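PDB 6IV9: Cas13d from uncultured Ruminococcus sp, which binds its CRISPR RNA and, in the native enzyme, probably uses two HEPN domains to mature that RNA and cleave target RNA. Local coordinates for residues A[807-810]-A[811-815]; A[892-895]-A[896-899]; A[874-877]-A[878-882]; A[886-889]-A[890-893]; A[748-751]-A[752-756]. The protein carries 2 engineered substitutions. All coordinates share one frame; numbering follows the deposited sequence.

Interaction 1 (A[807-810]-A[811-815])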
loop_
_atom_site.group_PDB
_atom_site.type_symbol
_atom_site.label_atom_id
_atom_site.label_comp_id
_atom_site.label_asym_id
_atom_site.label_seq_id
_atom_site.Cartn_x
_atom_site.Cartn_y
_atom_site.Cartn_z
ATOM N N VAL A 807 -5.518 29.410 -10.362
ATOM C CA VAL A 807 -6.551 28.637 -9.624
ATOM C C VAL A 807 -7.896 29.356 -9.732
ATOM O O VAL A 807 -8.904 28.697 -9.812
ATOM C CB VAL A 807 -6.137 28.413 -8.162
ATOM C CG1 VAL A 807 -7.283 27.905 -7.317
ATOM C CG2 VAL A 807 -4.935 27.500 -8.063
ATOM N N GLU A 808 -7.886 30.683 -9.692
ATOM C CA GLU A 808 -9.149 31.447 -9.782
ATOM C C GLU A 808 -9.798 31.175 -11.142
ATOM O O GLU A 808 -10.990 30.999 -11.197
ATOM C CB GLU A 808 -8.877 32.926 -9.532
ATOM C CG GLU A 808 -8.647 33.261 -8.078
ATOM C CD GLU A 808 -8.264 34.709 -7.819
ATOM O OE1 GLU A 808 -8.169 35.464 -8.776
ATOM O OE2 GLU A 808 -8.063 35.058 -6.676
ATOM N N VAL A 809 -8.999 31.123 -12.195
ATOM C CA VAL A 809 -9.551 30.837 -13.545
ATOM C C VAL A 809 -10.144 29.426 -13.582
ATOM O O VAL A 809 -11.202 29.253 -14.138
ATOM C CB VAL A 809 -8.467 31.015 -14.610
ATOM C CG1 VAL A 809 -8.932 30.487 -15.943
ATOM C CG2 VAL A 809 -8.060 32.466 -14.715
ATOM N N ASP A 810 -9.442 28.467 -12.994
ATOM C CA ASP A 810 -9.898 27.056 -12.949
ATOM C C ASP A 810 -11.202 26.954 -12.155
ATOM O O ASP A 810 -12.074 26.274 -12.604
ATOM C CB ASP A 810 -8.762 26.148 -12.488
ATOM C CG ASP A 810 -7.574 26.187 -13.435
ATOM O OD1 ASP A 810 -7.800 26.294 -14.649
ATOM O OD2 ASP A 810 -6.442 26.112 -12.960
ATOM N N ILE A 811 -11.332 27.683 -11.052
ATOM C CA ILE A 811 -12.576 27.619 -10.240
ATOM C C ILE A 811 -13.766 28.085 -11.086
ATOM O O ILE A 811 -14.819 27.487 -11.007
ATOM C CB ILE A 811 -12.442 28.485 -8.978
ATOM C CG1 ILE A 811 -11.486 27.883 -7.952
ATOM C CG2 ILE A 811 -13.791 28.725 -8.356
ATOM C CD1 ILE A 811 -11.082 28.847 -6.888
ATOM N N ASN A 812 -13.563 29.153 -11.844
ATOM C CA ASN A 812 -14.602 29.774 -12.706
ATOM C C ASN A 812 -15.001 28.850 -13.859
ATOM O O ASN A 812 -16.123 28.944 -14.315
ATOM C CB ASN A 812 -14.258 31.225 -13.007
ATOM C CG ASN A 812 -14.373 32.039 -11.740
ATOM O OD1 ASN A 812 -15.377 31.965 -11.046
ATOM N ND2 ASN A 812 -13.337 32.775 -11.405
ATOM N N ASN A 813 -14.056 28.051 -14.335
ATOM C CA ASN A 813 -14.270 27.051 -15.405
ATOM C C ASN A 813 -15.141 25.907 -14.891
ATOM O O ASN A 813 -15.716 25.200 -15.704
ATOM C CB ASN A 813 -12.938 26.581 -15.976
ATOM C CG ASN A 813 -12.389 27.600 -16.944
ATOM O OD1 ASN A 813 -13.124 28.456 -17.397
ATOM N ND2 ASN A 813 -11.112 27.530 -17.238
ATOM N N ALA A 814 -15.144 25.708 -13.583
ATOM C CA ALA A 814 -15.890 24.620 -12.931
ATOM C C ALA A 814 -17.199 25.142 -12.347
ATOM O O ALA A 814 -17.488 26.304 -12.509
ATOM C CB ALA A 814 -15.037 24.015 -11.857
ATOM N N ASP A 815 -17.938 24.256 -11.697
ATOM C CA ASP A 815 -19.214 24.585 -11.029
ATOM C C ASP A 815 -19.459 23.567 -9.915
ATOM O O ASP A 815 -18.741 22.593 -9.831
ATOM C CB ASP A 815 -20.355 24.779 -12.022
ATOM C CG ASP A 815 -20.806 23.505 -12.696
ATOM O OD1 ASP A 815 -20.624 22.450 -12.124
ATOM O OD2 ASP A 815 -21.361 23.595 -13.768
HETATM O O HOH W 1 -9.789 25.217 -16.291
#

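Interaction 2 (A[892-895]-A[896-899])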
loop_
_atom_site.group_PDB
_atom_site.type_symbol
_atom_site.label_atom_id
_atom_site.label_comp_id
_atom_site.label_asym_id
_atom_site.label_seq_id
_atom_site.Cartn_x
_atom_site.Cartn_y
_atom_site.Cartn_z
ATOM N N ALA A 892 -10.142 22.386 -14.088
ATOM C CA ALA A 892 -11.425 22.861 -13.540
ATOM C C ALA A 892 -11.935 21.868 -12.496
ATOM O O ALA A 892 -12.320 22.277 -11.426
ATOM C CB ALA A 892 -12.404 22.990 -14.669
ATOM N N LEU A 893 -11.885 20.587 -12.817
ATOM C CA LEU A 893 -12.366 19.531 -11.895
ATOM C C LEU A 893 -11.535 19.508 -10.605
ATOM O O LEU A 893 -12.084 19.233 -9.582
ATOM C CB LEU A 893 -12.342 18.193 -12.624
ATOM C CG LEU A 893 -13.443 18.018 -13.660
ATOM C CD1 LEU A 893 -13.231 16.752 -14.461
ATOM C CD2 LEU A 893 -14.812 18.038 -13.014
ATOM N N ASN A 894 -10.248 19.799 -10.709
ATOM C CA ASN A 894 -9.283 19.764 -9.582
ATOM C C ASN A 894 -9.249 21.094 -8.828
ATOM O O ASN A 894 -8.587 21.164 -7.835
ATOM C CB ASN A 894 -7.878 19.462 -10.085
ATOM C CG ASN A 894 -7.657 18.004 -10.407
ATOM O OD1 ASN A 894 -8.421 17.159 -9.993
ATOM N ND2 ASN A 894 -6.588 17.717 -11.112
ATOM N N SER A 895 -10.068 22.065 -9.229
ATOM C CA SER A 895 -10.061 23.432 -8.643
ATOM C C SER A 895 -10.337 23.397 -7.134
ATOM O O SER A 895 -9.773 24.188 -6.432
ATOM C CB SER A 895 -10.939 24.401 -9.387
ATOM O OG SER A 895 -12.281 24.014 -9.354
ATOM N N PRO A 896 -11.141 22.468 -6.595
ATOM C CA PRO A 896 -11.350 22.380 -5.155
ATOM C C PRO A 896 -10.048 22.113 -4.371
ATOM O O PRO A 896 -9.999 22.426 -3.238
ATOM C CB PRO A 896 -12.302 21.189 -5.017
ATOM C CG PRO A 896 -13.044 21.163 -6.309
ATOM C CD PRO A 896 -12.015 21.582 -7.326
ATOM N N PHE A 897 -9.067 21.498 -5.025
ATOM C CA PHE A 897 -7.764 21.113 -4.431
ATOM C C PHE A 897 -6.740 22.224 -4.627
ATOM O O PHE A 897 -5.657 22.099 -4.148
ATOM C CB PHE A 897 -7.244 19.839 -5.092
ATOM C CG PHE A 897 -8.267 18.743 -5.199
ATOM C CD1 PHE A 897 -9.152 18.508 -4.168
ATOM C CD2 PHE A 897 -8.358 17.963 -6.334
ATOM C CE1 PHE A 897 -10.100 17.507 -4.262
ATOM C CE2 PHE A 897 -9.304 16.963 -6.429
ATOM C CZ PHE A 897 -10.167 16.741 -5.394
ATOM N N GLY A 898 -7.172 23.325 -5.224
ATOM C CA GLY A 898 -6.303 24.456 -5.580
ATOM C C GLY A 898 -5.588 25.079 -4.398
ATOM O O GLY A 898 -4.514 25.574 -4.585
ATOM N N TYR A 899 -6.176 25.016 -3.216
ATOM C CA TYR A 899 -5.581 25.620 -2.000
ATOM C C TYR A 899 -4.240 24.960 -1.653
ATOM O O TYR A 899 -3.487 25.569 -0.939
ATOM C CB TYR A 899 -6.589 25.608 -0.860
ATOM C CG TYR A 899 -6.799 24.229 -0.318
ATOM C CD1 TYR A 899 -7.665 23.350 -0.929
ATOM C CD2 TYR A 899 -6.085 23.790 0.774
ATOM C CE1 TYR A 899 -7.840 22.072 -0.444
ATOM C CE2 TYR A 899 -6.245 22.520 1.276
ATOM C CZ TYR A 899 -7.115 21.654 0.653
ATOM O OH TYR A 899 -7.269 20.405 1.131
#

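Interaction 3 (A[874-877]-A[878-882])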
loop_
_atom_site.group_PDB
_atom_site.type_symbol
_atom_site.label_atom_id
_atom_site.label_comp_id
_atom_site.label_asym_id
_atom_site.label_seq_id
_atom_site.Cartn_x
_atom_site.Cartn_y
_atom_site.Cartn_z
ATOM N N LYS A 874 -19.495 22.727 -20.773
ATOM C CA LYS A 874 -18.892 23.342 -21.985
ATOM C C LYS A 874 -17.772 22.507 -22.622
ATOM O O LYS A 874 -17.464 22.765 -23.765
ATOM C CB LYS A 874 -18.378 24.748 -21.681
ATOM C CG LYS A 874 -17.262 24.863 -20.658
ATOM C CD LYS A 874 -16.747 26.271 -20.536
ATOM C CE LYS A 874 -15.878 26.485 -19.323
ATOM N NZ LYS A 874 -15.525 27.905 -19.137
ATOM N N TYR A 875 -17.157 21.583 -21.890
ATOM C CA TYR A 875 -16.068 20.738 -22.421
ATOM C C TYR A 875 -16.616 19.494 -23.130
ATOM O O TYR A 875 -15.850 18.855 -23.813
ATOM C CB TYR A 875 -15.181 20.342 -21.243
ATOM C CG TYR A 875 -14.503 21.505 -20.575
ATOM C CD1 TYR A 875 -13.493 22.184 -21.213
ATOM C CD2 TYR A 875 -14.869 21.924 -19.315
ATOM C CE1 TYR A 875 -12.869 23.263 -20.628
ATOM C CE2 TYR A 875 -14.253 22.998 -18.708
ATOM C CZ TYR A 875 -13.246 23.668 -19.368
ATOM O OH TYR A 875 -12.625 24.722 -18.802
ATOM N N GLU A 876 -17.896 19.179 -22.974
ATOM C CA GLU A 876 -18.459 17.931 -23.557
ATOM C C GLU A 876 -18.224 17.816 -25.067
ATOM O O GLU A 876 -17.742 16.792 -25.504
ATOM C CB GLU A 876 -19.941 17.763 -23.224
ATOM C CG GLU A 876 -20.500 16.432 -23.659
ATOM C CD GLU A 876 -21.985 16.200 -23.460
ATOM O OE1 GLU A 876 -22.635 15.725 -24.381
ATOM O OE2 GLU A 876 -22.480 16.467 -22.383
ATOM N N ASP A 877 -18.569 18.837 -25.836
ATOM C CA ASP A 877 -18.465 18.721 -27.312
ATOM C C ASP A 877 -17.051 18.365 -27.761
ATOM O O ASP A 877 -16.919 17.447 -28.537
ATOM C CB ASP A 877 -19.025 19.952 -28.018
ATOM C CG ASP A 877 -20.534 20.048 -27.922
ATOM O OD1 ASP A 877 -21.040 21.130 -28.148
ATOM O OD2 ASP A 877 -21.180 19.048 -27.607
ATOM N N ASP A 878 -16.050 19.100 -27.308
ATOM C CA ASP A 878 -14.661 18.816 -27.739
ATOM C C ASP A 878 -14.201 17.438 -27.249
ATOM O O ASP A 878 -13.496 16.759 -27.970
ATOM C CB ASP A 878 -13.713 19.918 -27.311
ATOM C CG ASP A 878 -13.848 21.136 -28.192
ATOM O OD1 ASP A 878 -14.286 20.977 -29.331
ATOM O OD2 ASP A 878 -13.507 22.219 -27.728
ATOM N N LEU A 879 -14.577 17.067 -26.037
ATOM C CA LEU A 879 -14.156 15.754 -25.502
ATOM C C LEU A 879 -14.715 14.652 -26.402
ATOM O O LEU A 879 -13.997 13.745 -26.723
ATOM C CB LEU A 879 -14.728 15.637 -24.092
ATOM C CG LEU A 879 -14.635 14.262 -23.454
ATOM C CD1 LEU A 879 -13.207 13.952 -23.077
ATOM C CD2 LEU A 879 -15.537 14.188 -22.251
ATOM N N LEU A 880 -15.967 14.770 -26.804
ATOM C CA LEU A 880 -16.577 13.741 -27.674
ATOM C C LEU A 880 -15.892 13.713 -29.044
ATOM O O LEU A 880 -15.829 12.661 -29.624
ATOM C CB LEU A 880 -18.083 13.964 -27.734
ATOM C CG LEU A 880 -18.819 13.651 -26.439
ATOM C CD1 LEU A 880 -20.270 14.063 -26.528
ATOM C CD2 LEU A 880 -18.723 12.179 -26.102
ATOM N N LYS A 881 -15.520 14.858 -29.586
ATOM C CA LYS A 881 -14.811 14.910 -30.889
ATOM C C LYS A 881 -13.348 14.466 -30.799
ATOM O O LYS A 881 -12.869 13.862 -31.740
ATOM C CB LYS A 881 -14.852 16.327 -31.457
ATOM C CG LYS A 881 -16.209 16.787 -31.958
ATOM C CD LYS A 881 -16.238 18.272 -32.182
ATOM C CE LYS A 881 -14.851 18.873 -32.149
ATOM N NZ LYS A 881 -14.859 20.340 -32.360
ATOM N N ASN A 882 -12.654 14.905 -29.759
ATOM C CA ASN A 882 -11.198 14.679 -29.581
ATOM C C ASN A 882 -10.793 13.228 -29.326
ATOM O O ASN A 882 -9.664 12.937 -29.627
ATOM C CB ASN A 882 -10.572 15.633 -28.570
ATOM C CG ASN A 882 -10.642 17.075 -29.010
ATOM O OD1 ASN A 882 -10.787 17.362 -30.186
ATOM N ND2 ASN A 882 -10.524 17.985 -28.070
HETATM O O HOH W 2 -16.402 21.441 -25.790
#

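Interaction 4 (A[886-889]-A[890-893])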
loop_
_atom_site.group_PDB
_atom_site.type_symbol
_atom_site.label_atom_id
_atom_site.label_comp_id
_atom_site.label_asym_id
_atom_site.label_seq_id
_atom_site.Cartn_x
_atom_site.Cartn_y
_atom_site.Cartn_z
ATOM N N THR A 886 -9.394 16.395 -21.934
ATOM C CA THR A 886 -9.174 17.847 -22.100
ATOM C C THR A 886 -8.397 18.355 -20.886
ATOM O O THR A 886 -8.902 18.238 -19.802
ATOM C CB THR A 886 -10.514 18.582 -22.174
ATOM O OG1 THR A 886 -11.274 18.023 -23.239
ATOM C CG2 THR A 886 -10.341 20.065 -22.372
ATOM N N LYS A 887 -7.238 18.960 -21.115
ATOM C CA LYS A 887 -6.347 19.428 -20.029
ATOM C C LYS A 887 -7.031 20.479 -19.159
ATOM O O LYS A 887 -6.925 20.385 -17.971
ATOM C CB LYS A 887 -5.021 19.903 -20.613
ATOM C CG LYS A 887 -4.195 18.789 -21.215
ATOM C CD LYS A 887 -2.801 19.170 -21.586
ATOM C CE LYS A 887 -2.076 18.030 -22.259
ATOM N NZ LYS A 887 -0.644 18.324 -22.483
ATOM N N ASP A 888 -7.742 21.416 -19.766
ATOM C CA ASP A 888 -8.444 22.479 -19.008
ATOM C C ASP A 888 -9.529 21.889 -18.113
ATOM O O ASP A 888 -9.845 22.511 -17.136
ATOM C CB ASP A 888 -9.001 23.547 -19.936
ATOM C CG ASP A 888 -7.952 24.539 -20.373
ATOM O OD1 ASP A 888 -6.781 24.346 -20.038
ATOM O OD2 ASP A 888 -8.327 25.484 -21.045
ATOM N N PHE A 889 -10.167 20.820 -18.561
ATOM C CA PHE A 889 -11.254 20.148 -17.812
ATOM C C PHE A 889 -10.689 19.524 -16.530
ATOM O O PHE A 889 -11.334 19.542 -15.528
ATOM C CB PHE A 889 -11.969 19.179 -18.749
ATOM C CG PHE A 889 -13.334 18.718 -18.328
ATOM C CD1 PHE A 889 -13.949 19.222 -17.206
ATOM C CD2 PHE A 889 -13.999 17.758 -19.062
ATOM C CE1 PHE A 889 -15.203 18.776 -16.835
ATOM C CE2 PHE A 889 -15.245 17.308 -18.680
ATOM C CZ PHE A 889 -15.842 17.814 -17.565
ATOM N N VAL A 890 -9.490 18.960 -16.619
ATOM C CA VAL A 890 -8.833 18.365 -15.421
ATOM C C VAL A 890 -8.595 19.490 -14.412
ATOM O O VAL A 890 -8.926 19.324 -13.280
ATOM C CB VAL A 890 -7.501 17.693 -15.808
ATOM C CG1 VAL A 890 -6.739 17.228 -14.589
ATOM C CG2 VAL A 890 -7.691 16.553 -16.780
ATOM N N LYS A 891 -8.069 20.618 -14.867
ATOM C CA LYS A 891 -7.781 21.756 -13.960
ATOM C C LYS A 891 -9.069 22.273 -13.317
ATOM O O LYS A 891 -9.046 22.570 -12.159
ATOM C CB LYS A 891 -7.024 22.843 -14.718
ATOM C CG LYS A 891 -5.760 22.356 -15.394
ATOM C CD LYS A 891 -4.758 23.428 -15.647
ATOM C CE LYS A 891 -5.135 24.342 -16.787
ATOM N NZ LYS A 891 -4.276 25.548 -16.846
ATOM N N ALA A 892 -10.142 22.386 -14.088
ATOM C CA ALA A 892 -11.425 22.861 -13.540
ATOM C C ALA A 892 -11.935 21.868 -12.496
ATOM O O ALA A 892 -12.320 22.277 -11.426
ATOM C CB ALA A 892 -12.404 22.990 -14.669
ATOM N N LEU A 893 -11.885 20.587 -12.817
ATOM C CA LEU A 893 -12.366 19.531 -11.895
ATOM C C LEU A 893 -11.535 19.508 -10.605
ATOM O O LEU A 893 -12.084 19.233 -9.582
ATOM C CB LEU A 893 -12.342 18.193 -12.624
ATOM C CG LEU A 893 -13.443 18.018 -13.660
ATOM C CD1 LEU A 893 -13.231 16.752 -14.461
ATOM C CD2 LEU A 893 -14.812 18.038 -13.014
#

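Interaction 5 (A[748-751]-A[752-756])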
loop_
_atom_site.group_PDB
_atom_site.type_symbol
_atom_site.label_atom_id
_atom_site.label_comp_id
_atom_site.label_asym_id
_atom_site.label_seq_id
_atom_site.Cartn_x
_atom_site.Cartn_y
_atom_site.Cartn_z
ATOM N N ALA A 748 -6.845 13.410 -2.258
ATOM C CA ALA A 748 -7.215 14.825 -2.440
ATOM C C ALA A 748 -8.575 15.111 -1.784
ATOM O O ALA A 748 -8.696 16.123 -1.119
ATOM C CB ALA A 748 -7.217 15.146 -3.905
ATOM N N ILE A 749 -9.559 14.235 -1.970
ATOM C CA ILE A 749 -10.908 14.426 -1.361
ATOM C C ILE A 749 -10.807 14.356 0.164
ATOM O O ILE A 749 -11.368 15.194 0.834
ATOM C CB ILE A 749 -11.889 13.358 -1.876
ATOM C CG1 ILE A 749 -12.234 13.565 -3.347
ATOM C CG2 ILE A 749 -13.127 13.311 -1.006
ATOM C CD1 ILE A 749 -12.895 14.862 -3.637
ATOM N N HIS A 750 -10.078 13.377 0.670
ATOM C CA HIS A 750 -9.935 13.227 2.135
ATOM C C HIS A 750 -9.328 14.505 2.723
ATOM O O HIS A 750 -9.830 14.985 3.702
ATOM C CB HIS A 750 -9.018 12.040 2.418
ATOM C CG HIS A 750 -8.430 12.064 3.782
ATOM N ND1 HIS A 750 -9.115 11.649 4.867
ATOM C CD2 HIS A 750 -7.241 12.486 4.234
ATOM C CE1 HIS A 750 -8.378 11.795 5.925
ATOM N NE2 HIS A 750 -7.236 12.302 5.569
ATOM N N CYS A 751 -8.279 15.020 2.098
ATOM C CA CYS A 751 -7.593 16.248 2.571
ATOM C C CYS A 751 -8.491 17.484 2.478
ATOM O O CYS A 751 -8.420 18.303 3.369
ATOM C CB CYS A 751 -6.309 16.448 1.804
ATOM S SG CYS A 751 -5.104 15.182 2.248
ATOM N N LEU A 752 -9.256 17.601 1.399
ATOM C CA LEU A 752 -10.165 18.757 1.234
ATOM C C LEU A 752 -11.206 18.740 2.355
ATOM O O LEU A 752 -11.409 19.757 2.952
ATOM C CB LEU A 752 -10.847 18.653 -0.128
ATOM C CG LEU A 752 -11.988 19.635 -0.368
ATOM C CD1 LEU A 752 -11.519 21.064 -0.249
ATOM C CD2 LEU A 752 -12.632 19.404 -1.718
ATOM N N GLU A 753 -11.820 17.596 2.626
ATOM C CA GLU A 753 -12.818 17.545 3.716
ATOM C C GLU A 753 -12.138 17.871 5.056
ATOM O O GLU A 753 -12.672 18.637 5.823
ATOM C CB GLU A 753 -13.434 16.152 3.797
ATOM C CG GLU A 753 -14.214 15.739 2.576
ATOM C CD GLU A 753 -14.984 14.444 2.778
ATOM O OE1 GLU A 753 -14.799 13.816 3.800
ATOM O OE2 GLU A 753 -15.748 14.082 1.918
ATOM N N ARG A 754 -10.976 17.289 5.300
ATOM C CA ARG A 754 -10.239 17.526 6.560
ATOM C C ARG A 754 -9.838 19.002 6.677
ATOM O O ARG A 754 -10.059 19.585 7.708
ATOM C CB ARG A 754 -8.981 16.658 6.511
ATOM C CG ARG A 754 -7.961 16.931 7.603
ATOM C CD ARG A 754 -6.589 16.401 7.250
ATOM N NE ARG A 754 -5.881 17.280 6.357
ATOM C CZ ARG A 754 -4.779 16.971 5.719
ATOM N NH1 ARG A 754 -4.244 15.786 5.887
ATOM N NH2 ARG A 754 -4.204 17.843 4.922
ATOM N N ASP A 755 -9.261 19.554 5.623
ATOM C CA ASP A 755 -8.778 20.957 5.585
ATOM C C ASP A 755 -9.958 21.925 5.723
ATOM O O ASP A 755 -9.834 22.886 6.438
ATOM C CB ASP A 755 -7.875 21.194 4.376
ATOM C CG ASP A 755 -6.598 20.367 4.392
ATOM O OD1 ASP A 755 -6.203 19.940 5.455
ATOM O OD2 ASP A 755 -6.025 20.176 3.347
ATOM N N PHE A 756 -11.076 21.622 5.078
ATOM C CA PHE A 756 -12.259 22.507 5.179
ATOM C C PHE A 756 -12.702 22.559 6.639
ATOM O O PHE A 756 -12.962 23.622 7.136
ATOM C CB PHE A 756 -13.401 22.016 4.293
ATOM C CG PHE A 756 -14.678 22.793 4.469
ATOM C CD1 PHE A 756 -14.883 23.980 3.798
ATOM C CD2 PHE A 756 -15.660 22.354 5.329
ATOM C CE1 PHE A 756 -16.059 24.691 3.959
ATOM C CE2 PHE A 756 -16.830 23.071 5.499
ATOM C CZ PHE A 756 -17.025 24.237 4.812
HETATM O O HOH W 3 -5.154 13.314 7.145
#

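Interaction 1 (A[807-810]-A[811-815])
Val807 and Ile811 meet across the last turns of helix 801-813. Ile811 CD1 rests 3.9 Å from Val807 CG1. The backbone beneath them is alpha-helical. Ile811 N donates to Val807 O, Asn812 N to Glu808 O, and Asn813 N to Val809 O.

The pattern frays at the end. Asp810 O receives two weak bonds, from Asn813 N and from Ala814 N at 3.3 Å. Ala814 N also donates to Ile811 O at 3.1 Å, a bond that spans three residues and not four. Ile811 O takes a further hydrogen bond from Arg776, so the side chain of another residue helps to serve a carbonyl at the end of the helix.

The polar side chains are served in other ways. A water joins Asp810 to Asn813. It donates to Asp810 OD1 at 2.8 Å and accepts from Asn813 ND2 at 2.8 Å. The two side chains are thus bridged without touching. Asn813 CG sits anti to its carbonyl carbon (chi1 -79°), which turns the amide back along the helix, and ND2 lies 3.9 Å from Val809 CG1. The other end of this amide, OD1, accepts from Lys874. Glu808 forms a salt bridge with Lys805, one turn earlier. Asp815 caps the next helix, 816-827, through OD1 to Met818 N.

The buried face of the turn is apolar, with Val807 and Ile811 packed on helix 777-788. Both ends of the Asn813 amide are occupied, one by water and one by lysine. This probably fixes which way the amide is turned and ties the helix end to the segment that carries Lys874.

Interaction 2 (A[892-895]-A[896-899])
Asn894 and Phe897 meet where helix 887-893 gives way to a short 3-10 turn. The Asn894 side chain leaves with CG anti to its carbonyl carbon (chi1 -78°), and this brings it obliquely against the phenyl ring. CB is the first atom to touch, 4.1 Å from Phe897 CD2. CG lies at the same distance from that ring carbon. At the tip, OD1 is 3.7 Å from Phe897 CE2. The amide and ring planes stand 42° apart, so the groups meet at a slant and do not stack. OD1 is hydrogen-bonded to Tyr822 OH, and ND2 to Ser908 OG.

The backbone turns tightly under this pair. Phe897 N donates to Asn894 O at 2.9 Å, and Gly898 N to Ser895 O at 3.0 Å. These successive three-residue steps define the 3-10 turn. A CB on Gly898 would clash with Ser895 O.

Pro896 has no N-H to give, so it cannot continue the helical bonding. Its CD instead packs 3.3 Å from Leu893 O. Ser895 takes up the carbonyl one residue earlier: its N and its OG, the latter at 2.7 Å, both donate to Ala892 O.

Ala892 O is therefore served twice by Ser895, while Leu893 O is met by a proline carbon that offers no N-H. The buried Asn894 amide has polar partners at both ends, which probably helps to hold the turn against helices 816-827 and 901-908.

Interaction 3 (A[874-877]-A[878-882])
The Tyr875 ring, whose residue bonds through its carbonyl to Leu879 N, lies between two side chains. On one face is Lys874 CG, 4.0 Å above the plane and offset toward the rim. Phe889 of the next helix makes an offset stack on the opposite face. At the far end of the ring, Tyr875 OH lies 3.4 Å from Asn813 CB.

Beyond Tyr875 the chain runs on as helix. Leu879 N meets Tyr875 O at 3.1 Å, and Leu880 N meets Glu876 O at 3.0 Å. One carbonyl earlier, a water takes over. It donates to Lys874 O and accepts from Asp878 N at 2.8 Å, so it extends the bonding at the start of the helix. Glu876, Asp877 and Asp878 crowd this first turn, where acidic groups would probably be favoured by the helix dipole.

Glu876 and Leu880 run side by side. Glu876 CG is anti to the backbone N (chi1 -173°), and its CG lies 3.7 Å from Leu880 CD1. The carboxylate beyond is paired with Arg863. Asp877 OD2 forms a salt bridge with Lys872. Lys881 bends at its third torsion (13°) and places NZ 3.1 Å from Asp878 OD1 in a salt bridge. Leu879 packs on helix 848-861.

Interaction 4 (A[886-889]-A[890-893])
Phe889 and Leu893 form a CH-pi contact one turn apart on helix 887-893, a short helix packed against helices 816-827 and 848-861. Leu893 CD1 sits over one face of the Phe889 ring, 4.0 Å from the centroid and 27° off the ring normal. The touch is toward one side of the ring: Leu893 CD1 is 3.7 Å from Phe889 CE1, and Leu893 CG is equally near that atom. Phe889 CG is anti to its backbone N (chi1 -162°), which swings the ring along the helix toward Leu893; Tyr875 lies on the other face. An alanine here would take away the ring, and would probably leave both Leu893 CD1 and the Tyr875 ring facing a gap.

The backbone bonds grow firmer along the helix. Val890 N makes only weak bonds, to Thr886 O and Lys887 O, and Lys891 N bonds weakly to Lys887 O. Ala892 N then reaches Asp888 O at 3.1 Å, and Leu893 N reaches Phe889 O at 3.0 Å. Thr886 holds the N-cap position, but its side chain makes no capping bond.

On another side of the helix, Asp888 and Lys891 lie side by side. Asp888 OD1 approaches Lys891 CE at 3.6 Å, while NZ stays 4.2 Å from that oxygen, too far for a salt bridge. The attraction between the charges is therefore probably modest. The methyl on the Phe889 face probably steadies the ring's orientation, while apolar contacts of Phe889 and Leu893 with helices 816-827 and 848-861 probably seat the helix.

Interaction 5 (A[748-751]-A[752-756])
Cys751 and Arg754 make the compact part of this contact, inside the long helix 713-760. Cys751 SG lies over one face of the guanidinium group, 3.9 Å from Arg754 CZ. The arginine bends at its third torsion (80°), which folds the group back over the cysteine. In its own plane it grips Asp755 side-on: Arg754 NE is 2.8 Å and NH2 2.9 Å from the same oxygen, Asp755 OD1. NE approaches from above the carboxylate plane and NH2 from the syn side. The other oxygen, OD2, is bonded to Tyr899 OH. Asp755 N bonds closely to Cys751 O, at 2.7 Å.

The looser side lies beyond NH1. There one water, still in buried surroundings, links His750 NE2, at 2.8 Å, with Arg754 NH1, at 2.9 Å. His750 ND1 is bonded to Val291 O. A leucine in place of Arg754 would probably leave Asp755 without its charged mate and break the water link to His750.

Regular helical bonds run beneath; the straightest is Glu753 N to Ile749 O at 3.0 Å. Helix 168-197 packs on His750, Cys751 and Arg754. Helix 816-827 lies against Ile749, and helix 901-908 against Ala748 and Cys751.

Overall arrangement
Along the chain the order is interaction 5, 1, 3, 4 and 2. All five lie in the C-terminal helical part, probably the second HEPN domain. Interactions 2 and 4 share Ala892 and Leu893 on helix 887-893, and their centres are about 9 Å apart. Interaction 1 packs against both, its centre about 8 Å from that of interaction 2. Interaction 3 touches interaction 4 mainly through Tyr875, with centres about 12 Å apart. Interaction 2 also reaches interaction 5, where Tyr899 meets helix 713-760. In space interactions 3 and 5 are farthest apart, about 29 Å between centres. The 892-899 turn thus links the long helix, whose contact is the nearest of the five to the RNA, to the outer helices.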